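Local coordinates for aminodeoxyfutalosine deaminase (Deinococcus radiodurans, PDB 2IMR), which catalyses the zinc-dependent deamination of aminodeoxyfutalosine to futalosine in menaquinone biosynthesis and, to a lesser extent, deaminates adenosine and related nucleosides, at residues P156-M159 and D160-A164; R287-E291 and L292-A296. All coordinates share one frame; numbering follows the deposited sequence.

Interaction 1. Residues P156-M159 and D160-A164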
ATOM      1  N   PRO A 156      -1.012  -9.318  18.004  1.00 17.88           N
ATOM      2  CA  PRO A 156      -0.684  -8.240  18.940  1.00 18.11           C
ATOM      3  C   PRO A 156       0.799  -8.243  19.344  1.00 18.09           C
ATOM      4  O   PRO A 156       1.413  -7.186  19.493  1.00 17.95           O
ATOM      5  CB  PRO A 156      -1.605  -8.524  20.122  1.00 19.30           C
ATOM      6  CG  PRO A 156      -2.829  -9.074  19.452  1.00 19.41           C
ATOM      7  CD  PRO A 156      -2.239 -10.024  18.422  1.00 18.77           C
ATOM      8  N   GLU A 157       1.372  -9.429  19.517  1.00 18.42           N
ATOM      9  CA  GLU A 157       2.776  -9.530  19.902  1.00 19.20           C
ATOM     10  C   GLU A 157       3.697  -9.003  18.809  1.00 19.27           C
ATOM     11  O   GLU A 157       4.801  -8.541  19.088  1.00 21.13           O
ATOM     12  CB  GLU A 157       3.132 -10.977  20.260  1.00 20.43           C
ATOM     13  CG  GLU A 157       2.722 -11.346  21.678  1.00 25.32           C
ATOM     14  CD  GLU A 157       3.190 -12.726  22.101  1.00 25.62           C
ATOM     15  OE1 GLU A 157       4.365 -13.067  21.844  1.00 27.21           O
ATOM     16  OE2 GLU A 157       2.383 -13.460  22.704  1.00 29.68           O
ATOM     17  N   VAL A 158       3.245  -9.080  17.561  1.00 18.26           N
ATOM     18  CA  VAL A 158       4.033  -8.565  16.453  1.00 17.64           C
ATOM     19  C   VAL A 158       3.997  -7.044  16.539  1.00 17.78           C
ATOM     20  O   VAL A 158       5.022  -6.387  16.358  1.00 18.72           O
ATOM     21  CB  VAL A 158       3.475  -9.047  15.094  1.00 15.71           C
ATOM     22  CG1 VAL A 158       4.040  -8.205  13.949  1.00 13.14           C
ATOM     23  CG2 VAL A 158       3.839 -10.506  14.899  1.00 16.48           C
ATOM     24  N   MET A 159       2.825  -6.484  16.838  1.00 17.66           N
ATOM     25  CA  MET A 159       2.719  -5.032  16.966  1.00 17.09           C
ATOM     26  C   MET A 159       3.663  -4.568  18.074  1.00 16.81           C
ATOM     27  O   MET A 159       4.362  -3.563  17.922  1.00 17.24           O
ATOM     28  CB  MET A 159       1.287  -4.603  17.303  1.00 16.99           C
ATOM     29  CG  MET A 159       1.119  -3.083  17.407  1.00 17.71           C
ATOM     30  SD  MET A 159       1.345  -2.208  15.830  1.00 18.58           S
ATOM     31  CE  MET A 159      -0.347  -2.278  15.155  1.00 17.28           C
ATOM     32  N   ASP A 160       3.680  -5.291  19.191  1.00 19.16           N
ATOM     33  CA  ASP A 160       4.562  -4.929  20.299  1.00 20.77           C
ATOM     34  C   ASP A 160       6.009  -4.836  19.814  1.00 21.03           C
ATOM     35  O   ASP A 160       6.719  -3.875  20.113  1.00 21.61           O
ATOM     36  CB  ASP A 160       4.494  -5.962  21.433  1.00 22.31           C
ATOM     37  CG  ASP A 160       3.163  -5.952  22.173  1.00 23.09           C
ATOM     38  OD1 ASP A 160       2.520  -4.884  22.245  1.00 22.15           O
ATOM     39  OD2 ASP A 160       2.774  -7.013  22.702  1.00 22.21           O
ATOM     40  N   ALA A 161       6.436  -5.841  19.057  1.00 21.67           N
ATOM     41  CA  ALA A 161       7.802  -5.889  18.545  1.00 20.75           C
ATOM     42  C   ALA A 161       8.120  -4.820  17.502  1.00 21.44           C
ATOM     43  O   ALA A 161       9.140  -4.137  17.599  1.00 20.72           O
ATOM     44  CB  ALA A 161       8.085  -7.270  17.964  1.00 20.55           C
ATOM     45  N   LEU A 162       7.258  -4.676  16.500  1.00 19.65           N
ATOM     46  CA  LEU A 162       7.504  -3.698  15.441  1.00 19.97           C
ATOM     47  C   LEU A 162       7.441  -2.258  15.925  1.00 20.96           C
ATOM     48  O   LEU A 162       8.204  -1.399  15.475  1.00 21.50           O
ATOM     49  CB  LEU A 162       6.513  -3.907  14.296  1.00 19.33           C
ATOM     50  CG  LEU A 162       6.579  -5.293  13.639  1.00 17.65           C
ATOM     51  CD1 LEU A 162       5.599  -5.359  12.477  1.00 16.92           C
ATOM     52  CD2 LEU A 162       7.997  -5.563  13.150  1.00 18.43           C
ATOM     53  N   LEU A 163       6.531  -1.996  16.852  1.00 22.36           N
ATOM     54  CA  LEU A 163       6.376  -0.658  17.387  1.00 24.58           C
ATOM     55  C   LEU A 163       7.685  -0.208  18.046  1.00 26.50           C
ATOM     56  O   LEU A 163       7.970   0.985  18.126  1.00 26.47           O
ATOM     57  CB  LEU A 163       5.218  -0.659  18.389  1.00 26.90           C
ATOM     58  CG  LEU A 163       4.337   0.585  18.525  1.00 30.17           C
ATOM     59  CD1 LEU A 163       4.003   1.178  17.157  1.00 28.65           C
ATOM     60  CD2 LEU A 163       3.063   0.183  19.271  1.00 30.46           C
ATOM     61  N   ALA A 164       8.491  -1.171  18.484  1.00 27.90           N
ATOM     62  CA  ALA A 164       9.764  -0.875  19.144  1.00 29.38           C
ATOM     63  C   ALA A 164      10.965  -0.818  18.195  1.00 29.70           C
ATOM     64  O   ALA A 164      12.096  -0.586  18.631  1.00 30.43           O
ATOM     65  CB  ALA A 164      10.023  -1.902  20.243  1.00 28.97           C
TER
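V158 and L162, one turn apart on a helix, lie side by side and point the same way; CG1 of V158 meets CD1 of L162 at 3.6 Å. V158 presents that methyl because CG1 stands anti to its backbone N (chi1 164°). The backbone ties the same pair: L162 N gives V158 O a nearly linear hydrogen bond of 2.8 Å (175° at the hydrogen). The side chains of M159 and L163 repeat the i to i+4 spacing more loosely, CG of M159 4.2 Å from CD2 of L163, although L163 N still bonds to M159 O at 2.9 Å. All four side chains are buried, V158 reaching A134 of helix 130-143 and M159 and L163 meeting L172 of strand 170-176.

The loose side is at exposed E157, whose CG is 4.5 Å from D160 OD2 and which makes no side-chain bond to it; E157 OE1 and D160 OD2, like charges, are 6.3 Å apart. D160 OD1 has its partners on helix 184-199: a hydrogen bond from W198 and a salt bridge with R197. Such a helix, its apolar flank against the strands it connects, is characteristic of the beta-alpha-beta unit (strand 149-153, helix 156-163, strand 170-176) of the amidohydrolase TIM barrel.

Interaction 2. Residues R287-E291 and L292-A296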
ATOM      1  N   ARG A 287     -19.481   1.755  -3.363  1.00 17.27           N
ATOM      2  CA  ARG A 287     -20.709   2.504  -3.115  1.00 20.08           C
ATOM      3  C   ARG A 287     -21.194   2.168  -1.707  1.00 19.57           C
ATOM      4  O   ARG A 287     -21.653   3.036  -0.972  1.00 20.37           O
ATOM      5  CB  ARG A 287     -21.784   2.144  -4.136  1.00 20.52           C
ATOM      6  CG  ARG A 287     -23.033   2.993  -3.996  1.00 23.86           C
ATOM      7  CD  ARG A 287     -24.154   2.532  -4.909  1.00 25.67           C
ATOM      8  NE  ARG A 287     -25.415   3.135  -4.491  1.00 28.72           N
ATOM      9  CZ  ARG A 287     -26.604   2.559  -4.616  1.00 31.21           C
ATOM     10  NH1 ARG A 287     -26.710   1.353  -5.158  1.00 33.66           N
ATOM     11  NH2 ARG A 287     -27.689   3.181  -4.172  1.00 34.26           N
ATOM     12  N   TYR A 288     -21.082   0.897  -1.339  1.00 20.20           N
ATOM     13  CA  TYR A 288     -21.469   0.451  -0.007  1.00 19.40           C
ATOM     14  C   TYR A 288     -20.761   1.280   1.068  1.00 20.21           C
ATOM     15  O   TYR A 288     -21.403   1.834   1.959  1.00 19.11           O
ATOM     16  CB  TYR A 288     -21.117  -1.030   0.166  1.00 18.37           C
ATOM     17  CG  TYR A 288     -21.006  -1.475   1.606  1.00 17.52           C
ATOM     18  CD1 TYR A 288     -22.096  -1.391   2.471  1.00 16.70           C
ATOM     19  CD2 TYR A 288     -19.799  -1.981   2.106  1.00 16.83           C
ATOM     20  CE1 TYR A 288     -21.993  -1.795   3.800  1.00 17.68           C
ATOM     21  CE2 TYR A 288     -19.683  -2.388   3.429  1.00 16.06           C
ATOM     22  CZ  TYR A 288     -20.784  -2.291   4.272  1.00 16.24           C
ATOM     23  OH  TYR A 288     -20.677  -2.690   5.583  1.00 15.74           O
ATOM     24  N   LEU A 289     -19.434   1.364   0.990  1.00 18.57           N
ATOM     25  CA  LEU A 289     -18.665   2.127   1.975  1.00 16.95           C
ATOM     26  C   LEU A 289     -18.990   3.613   1.944  1.00 18.46           C
ATOM     27  O   LEU A 289     -19.038   4.275   2.978  1.00 16.78           O
ATOM     28  CB  LEU A 289     -17.165   1.949   1.738  1.00 15.74           C
ATOM     29  CG  LEU A 289     -16.593   0.559   2.010  1.00 15.33           C
ATOM     30  CD1 LEU A 289     -15.114   0.524   1.608  1.00 18.16           C
ATOM     31  CD2 LEU A 289     -16.766   0.228   3.486  1.00 14.19           C
ATOM     32  N   ASP A 290     -19.197   4.139   0.743  1.00 18.67           N
ATOM     33  CA  ASP A 290     -19.497   5.552   0.589  1.00 18.74           C
ATOM     34  C   ASP A 290     -20.825   5.902   1.261  1.00 20.11           C
ATOM     35  O   ASP A 290     -20.904   6.862   2.030  1.00 20.76           O
ATOM     36  CB  ASP A 290     -19.535   5.910  -0.897  1.00 19.85           C
ATOM     37  CG  ASP A 290     -19.548   7.410  -1.137  1.00 22.08           C
ATOM     38  OD1 ASP A 290     -18.865   8.145  -0.386  1.00 22.21           O
ATOM     39  OD2 ASP A 290     -20.227   7.852  -2.085  1.00 25.91           O
ATOM     40  N   GLU A 291     -21.861   5.115   0.989  1.00 21.11           N
ATOM     41  CA  GLU A 291     -23.172   5.380   1.578  1.00 23.23           C
ATOM     42  C   GLU A 291     -23.213   5.035   3.059  1.00 24.22           C
ATOM     43  O   GLU A 291     -24.060   5.543   3.798  1.00 22.77           O
ATOM     44  CB  GLU A 291     -24.261   4.616   0.827  1.00 23.29           C
ATOM     45  CG  GLU A 291     -24.247   4.888  -0.665  1.00 25.58           C
ATOM     46  CD  GLU A 291     -25.504   4.433  -1.367  1.00 25.78           C
ATOM     47  OE1 GLU A 291     -26.119   3.440  -0.922  1.00 26.33           O
ATOM     48  OE2 GLU A 291     -25.870   5.063  -2.380  1.00 27.65           O
ATOM     49  N   LEU A 292     -22.296   4.176   3.495  1.00 22.38           N
ATOM     50  CA  LEU A 292     -22.232   3.801   4.898  1.00 21.62           C
ATOM     51  C   LEU A 292     -21.603   4.939   5.687  1.00 21.08           C
ATOM     52  O   LEU A 292     -21.699   4.980   6.913  1.00 20.70           O
ATOM     53  CB  LEU A 292     -21.404   2.523   5.083  1.00 21.19           C
ATOM     54  CG  LEU A 292     -21.299   1.980   6.511  1.00 21.13           C
ATOM     55  CD1 LEU A 292     -22.690   1.711   7.075  1.00 20.15           C
ATOM     56  CD2 LEU A 292     -20.482   0.693   6.505  1.00 18.28           C
ATOM     57  N   GLY A 293     -20.955   5.858   4.973  1.00 21.45           N
ATOM     58  CA  GLY A 293     -20.324   6.995   5.617  1.00 21.47           C
ATOM     59  C   GLY A 293     -18.889   6.735   6.027  1.00 22.45           C
ATOM     60  O   GLY A 293     -18.280   7.539   6.731  1.00 22.75           O
ATOM     61  N   VAL A 294     -18.345   5.604   5.586  1.00 21.23           N
ATOM     62  CA  VAL A 294     -16.973   5.242   5.921  1.00 20.64           C
ATOM     63  C   VAL A 294     -15.938   6.044   5.128  1.00 19.82           C
ATOM     64  O   VAL A 294     -14.859   6.339   5.643  1.00 20.61           O
ATOM     65  CB  VAL A 294     -16.743   3.726   5.698  1.00 21.48           C
ATOM     66  CG1 VAL A 294     -15.283   3.366   5.930  1.00 23.05           C
ATOM     67  CG2 VAL A 294     -17.628   2.936   6.646  1.00 23.48           C
ATOM     68  N   LEU A 295     -16.251   6.404   3.886  1.00 19.47           N
ATOM     69  CA  LEU A 295     -15.289   7.164   3.087  1.00 20.76           C
ATOM     70  C   LEU A 295     -15.090   8.573   3.629  1.00 22.42           C
ATOM     71  O   LEU A 295     -14.128   9.258   3.271  1.00 21.60           O
ATOM     72  CB  LEU A 295     -15.716   7.213   1.615  1.00 20.18           C
ATOM     73  CG  LEU A 295     -15.799   5.844   0.923  1.00 21.63           C
ATOM     74  CD1 LEU A 295     -15.905   6.026  -0.576  1.00 18.99           C
ATOM     75  CD2 LEU A 295     -14.557   5.015   1.251  1.00 21.44           C
ATOM     76  N   ALA A 296     -15.994   8.992   4.508  1.00 24.58           N
ATOM     77  CA  ALA A 296     -15.919  10.314   5.122  1.00 26.98           C
ATOM     78  C   ALA A 296     -14.637  10.450   5.937  1.00 27.93           C
ATOM     79  O   ALA A 296     -14.107  11.550   6.101  1.00 29.88           O
ATOM     80  CB  ALA A 296     -17.135  10.540   6.019  1.00 27.40           C
TER
HETATM   81  O   HOH W   1     -18.706   7.904   3.231  1.00 20.85           O
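Y288 and L292 both carry CG anti to the backbone N (chi1 159° and -178°), and this shared choice lays the two side chains alongside each other, pointing the same way. CD2 of L292 comes 3.5 Å from Y288 OH and 3.7 Å from Y288 CZ, approaching the ring obliquely. The helix ends here in a Schellman motif: G293 has a positive phi of 89°, and two amides turn back into the last turn. V294 N bonds to L289 O at 3.0 Å, nearly in line with the carbonyl, whereas G293 N reaches D290 O at 3.1 Å from well above the carbonyl plane. A CB at G293 would be jammed against the carbonyl oxygen of L292.

Beyond the glycine the chain folds back on the helix end. L295 crosses D290 at about a right angle, its CD1 3.6 Å from D290 CB, while its CD2 lies 4.1 Å from L289 CB. With an alanine here, the aliphatic cover over D290 CB and L289 CB would be gone, which would probably open a gap between the returning chain and the helix and cost the contact with A318 of helix 309-318. D290 OD2, meanwhile, is paired with R314 and R317 of that same helix. V294 packs its CB against CD2 of L289, and L289 also touches V241 of strand 238-241, which places this face on the barrel side.

On the helix itself R287 NE meets E291 OE2 at 2.9 Å in a salt bridge whose hydrogen bond is weak; E291 OE1 has a second partner in R277, and R287 NH1 one in D282. The turn is also bridged by a water, which donates to D290 O at 2.7 Å and weakly accepts from A296 N.

From the N terminus, interaction 1 comes first, within helix 156-163 on the crossover from strand 149-153 to strand 170-176 of one parallel sheet. Interaction 2 follows much later, at the end of helix 285-292, where the chain turns toward strand 300-303 of the second parallel sheet. Each pairs consecutive segments, so neither closes a long loop; they run in series and neither nest nor cross. The centres of interactions 1 and 2 are about 31 Å apart and their nearest atoms about 18 Å, so they do not touch. Both lie in the helix-and-loop shell of the amidohydrolase barrel; separately, the side chains of L162 and L289 are about 13 and 14 Å from the zinc ion.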